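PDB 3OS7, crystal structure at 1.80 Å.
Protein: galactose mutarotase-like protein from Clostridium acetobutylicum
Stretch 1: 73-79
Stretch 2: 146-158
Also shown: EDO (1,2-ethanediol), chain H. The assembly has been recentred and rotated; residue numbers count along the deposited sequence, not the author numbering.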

# COMPACT_ATOMS: atom_id res chain seq x y z
N GLY A 73 2.65 7.48 4.18
CA GLY A 73 1.62 6.63 4.82
C GLY A 73 1.22 5.39 4.01
O GLY A 73 2.08 4.67 3.47
N LEU A 74 -0.09 5.16 3.92
CA LEU A 74 -0.66 3.99 3.24
C LEU A 74 -1.59 4.45 2.10
O LEU A 74 -2.81 4.54 2.27
CB LEU A 74 -1.43 3.12 4.25
CG LEU A 74 -0.63 2.50 5.40
CD1 LEU A 74 -1.53 1.73 6.34
CD2 LEU A 74 0.44 1.56 4.82
N PRO A 75 -1.01 4.77 0.94
CA PRO A 75 -1.79 5.20 -0.23
C PRO A 75 -2.39 4.02 -0.98
O PRO A 75 -1.66 3.22 -1.56
CB PRO A 75 -0.75 5.90 -1.11
CG PRO A 75 0.54 5.90 -0.28
CD PRO A 75 0.43 4.77 0.64
N VAL A 76 -3.71 3.96 -1.04
CA VAL A 76 -4.37 2.87 -1.76
C VAL A 76 -4.40 3.12 -3.28
O VAL A 76 -4.76 4.20 -3.75
CB VAL A 76 -5.76 2.57 -1.18
CG1 VAL A 76 -6.71 3.71 -1.41
CG2 VAL A 76 -6.31 1.25 -1.72
N LEU A 77 -4.05 2.09 -4.04
CA LEU A 77 -3.87 2.21 -5.48
C LEU A 77 -4.90 1.38 -6.23
O LEU A 77 -5.13 0.22 -5.86
CB LEU A 77 -2.49 1.74 -5.89
CG LEU A 77 -1.31 2.29 -5.12
CD1 LEU A 77 -0.00 1.64 -5.55
CD2 LEU A 77 -1.25 3.85 -5.30
N PHE A 78 -5.45 1.94 -7.29
CA PHE A 78 -6.45 1.28 -8.14
C PHE A 78 -6.38 1.91 -9.52
O PHE A 78 -7.00 2.96 -9.75
CB PHE A 78 -7.84 1.49 -7.53
CG PHE A 78 -9.00 0.82 -8.29
CD1 PHE A 78 -8.95 -0.53 -8.63
CD2 PHE A 78 -10.15 1.53 -8.60
CE1 PHE A 78 -9.98 -1.14 -9.29
CE2 PHE A 78 -11.21 0.93 -9.25
CZ PHE A 78 -11.13 -0.41 -9.62
N PRO A 79 -5.59 1.35 -10.44
CA PRO A 79 -4.76 0.16 -10.30
C PRO A 79 -3.41 0.55 -9.69
O PRO A 79 -2.98 1.69 -9.86
CB PRO A 79 -4.54 -0.26 -11.73
CG PRO A 79 -4.49 1.04 -12.49
CD PRO A 79 -5.45 1.95 -11.78
N TYR A 146 -14.61 7.59 -18.14
CA TYR A 146 -13.46 6.75 -18.49
C TYR A 146 -13.53 5.31 -17.95
O TYR A 146 -12.92 4.40 -18.53
CB TYR A 146 -12.16 7.37 -18.00
CG TYR A 146 -11.94 8.76 -18.54
CD1 TYR A 146 -11.61 8.95 -19.87
CD2 TYR A 146 -12.10 9.86 -17.72
CE1 TYR A 146 -11.42 10.23 -20.37
CE2 TYR A 146 -11.90 11.13 -18.21
CZ TYR A 146 -11.59 11.31 -19.54
OH TYR A 146 -11.39 12.57 -20.04
N PHE A 147 -14.22 5.13 -16.82
CA PHE A 147 -14.36 3.82 -16.16
C PHE A 147 -15.78 3.69 -15.64
O PHE A 147 -16.09 4.03 -14.48
CB PHE A 147 -13.33 3.73 -15.05
CG PHE A 147 -13.22 2.39 -14.45
CD1 PHE A 147 -12.56 1.38 -15.12
CD2 PHE A 147 -13.77 2.12 -13.20
CE1 PHE A 147 -12.45 0.11 -14.54
CE2 PHE A 147 -13.63 0.86 -12.62
CZ PHE A 147 -12.99 -0.13 -13.30
N SER A 148 -16.68 3.26 -16.51
CA SER A 148 -18.10 3.36 -16.21
C SER A 148 -18.62 2.18 -15.38
O SER A 148 -19.52 1.43 -15.82
CB SER A 148 -18.91 3.54 -17.49
OG SER A 148 -18.46 4.69 -18.18
N HIS A 149 -18.09 2.06 -14.17
CA HIS A 149 -18.56 1.09 -13.19
C HIS A 149 -18.67 1.78 -11.85
O HIS A 149 -17.65 2.20 -11.29
CB HIS A 149 -17.57 -0.07 -13.01
CG HIS A 149 -17.27 -0.83 -14.27
ND1 HIS A 149 -18.07 -1.85 -14.74
CD2 HIS A 149 -16.26 -0.72 -15.16
CE1 HIS A 149 -17.56 -2.33 -15.86
NE2 HIS A 149 -16.47 -1.64 -16.15
N GLU A 150 -19.89 1.90 -11.33
CA GLU A 150 -20.07 2.33 -9.95
C GLU A 150 -19.41 1.32 -9.00
O GLU A 150 -19.42 0.12 -9.25
CB GLU A 150 -21.55 2.54 -9.60
CG GLU A 150 -22.16 3.72 -10.37
CD GLU A 150 -23.53 4.16 -9.86
OE1 GLU A 150 -24.42 3.30 -9.73
OE2 GLU A 150 -23.74 5.38 -9.64
N PHE A 151 -18.79 1.81 -7.95
CA PHE A 151 -18.18 0.93 -6.95
C PHE A 151 -18.06 1.63 -5.60
O PHE A 151 -18.19 2.84 -5.51
CB PHE A 151 -16.81 0.39 -7.44
CG PHE A 151 -15.72 1.44 -7.59
CD1 PHE A 151 -15.01 1.88 -6.49
CD2 PHE A 151 -15.38 1.96 -8.85
CE1 PHE A 151 -14.00 2.83 -6.63
CE2 PHE A 151 -14.39 2.88 -9.00
CZ PHE A 151 -13.69 3.32 -7.86
N GLN A 152 -17.85 0.84 -4.55
CA GLN A 152 -17.50 1.39 -3.26
C GLN A 152 -16.24 0.68 -2.78
O GLN A 152 -16.20 -0.54 -2.67
CB GLN A 152 -18.59 1.18 -2.21
CG GLN A 152 -18.28 1.84 -0.86
CD GLN A 152 -19.35 1.55 0.17
OE1 GLN A 152 -19.44 0.42 0.69
NE2 GLN A 152 -20.15 2.56 0.48
N PHE A 153 -15.23 1.48 -2.47
CA PHE A 153 -14.05 1.03 -1.78
C PHE A 153 -14.22 1.28 -0.26
O PHE A 153 -14.84 2.26 0.17
CB PHE A 153 -12.84 1.82 -2.29
CG PHE A 153 -11.82 1.00 -3.01
CD1 PHE A 153 -10.78 0.40 -2.34
CD2 PHE A 153 -11.87 0.89 -4.41
CE1 PHE A 153 -9.81 -0.30 -3.02
CE2 PHE A 153 -10.89 0.18 -5.10
CZ PHE A 153 -9.88 -0.41 -4.41
N LYS A 154 -13.67 0.39 0.55
CA LYS A 154 -13.66 0.57 2.00
C LYS A 154 -12.32 0.17 2.56
O LYS A 154 -11.75 -0.86 2.17
CB LYS A 154 -14.75 -0.27 2.66
CG LYS A 154 -14.77 -0.16 4.17
CD LYS A 154 -16.13 -0.58 4.81
CE LYS A 154 -16.65 -1.92 4.38
NZ LYS A 154 -18.16 -1.93 4.56
N LEU A 155 -11.80 1.01 3.44
CA LEU A 155 -10.62 0.68 4.24
C LEU A 155 -11.10 0.58 5.68
O LEU A 155 -11.68 1.52 6.22
CB LEU A 155 -9.51 1.73 4.11
CG LEU A 155 -9.14 2.23 2.73
CD1 LEU A 155 -8.02 3.26 2.76
CD2 LEU A 155 -8.78 1.07 1.84
N SER A 156 -10.88 -0.57 6.29
CA SER A 156 -11.27 -0.83 7.65
C SER A 156 -10.04 -1.07 8.51
O SER A 156 -9.33 -2.08 8.38
CB SER A 156 -12.22 -2.03 7.70
OG SER A 156 -12.65 -2.23 9.04
N TYR A 157 -9.74 -0.10 9.37
CA TYR A 157 -8.55 -0.14 10.19
C TYR A 157 -8.87 -0.51 11.62
O TYR A 157 -9.66 0.17 12.27
CB TYR A 157 -7.84 1.21 10.14
CG TYR A 157 -7.13 1.42 8.84
CD1 TYR A 157 -5.93 0.73 8.58
CD2 TYR A 157 -7.60 2.27 7.88
CE1 TYR A 157 -5.25 0.92 7.41
CE2 TYR A 157 -6.90 2.46 6.69
CZ TYR A 157 -5.73 1.77 6.46
OH TYR A 157 -5.02 1.92 5.28
N GLU A 158 -8.26 -1.58 12.11
CA GLU A 158 -8.45 -2.00 13.48
C GLU A 158 -7.12 -1.91 14.19
O GLU A 158 -6.17 -2.63 13.88
CB GLU A 158 -9.01 -3.41 13.54
CG GLU A 158 -9.04 -3.99 14.94
CD GLU A 158 -9.06 -5.53 14.90
OE1 GLU A 158 -10.13 -6.04 14.51
OE2 GLU A 158 -8.01 -6.19 15.21
C1 EDO H . -16.86 -3.75 -0.07
O1 EDO H . -16.82 -4.27 1.25
C2 EDO H . -16.71 -2.23 -0.04
O2 EDO H . -17.77 -1.62 0.72
O HOH W 1 -4.76 4.28 4.29

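Side chains make the direct contacts between these two stretches: no hydrogen bond crosses directly between them, and even the nearest CA atoms, those of Val-76 and Leu-155, lie 8.9 Å apart. The chains run roughly antiparallel, their directions 155° apart. Alternation along each one sends Leu-74, Val-76 and Phe-78 toward Phe-151, Phe-153, Leu-155 and Tyr-157, while Pro-75 and Leu-77 point away. Together they bury 357 Å², and Leu-74, Val-76 and Phe-78 are all buried, so apolar side chains suit them.

The aromatic contacts centre on Phe-78, with the largest covered area of any residue here. Its edge meets the face of Phe-151, with Phe-78 CE2 3.7 Å from Phe-151 CZ, and, offset, the face of Phe-147. Phe-153 reverses the roles, directing its edge at the Phe-78 face, with its CE2 3.8 Å from Phe-78 CG. A flat, apolar ring suits this place because it offers both edge and face.

Apolar packing of aliphatic side chains continues the contact. Val-76 CG2 lies 4.0 Å from Phe-153 CE1 and 4.3 Å from Leu-155 CD2, a compact branched side chain serving two neighbours. Leu-74 CD1 lies 4.0 Å from Tyr-157 CE1; leucine, like Leu-155 beside Val-76, fills buried space with apolar methyls.

Tyr-157 adds a polar link: water 1 donates to Leu-74 O (2.8 Å from the water O) and hydrogen-bonds Tyr-157 OH (2.6 Å from the same O). Tyrosine thus pairs an apolar ring with a hydroxyl.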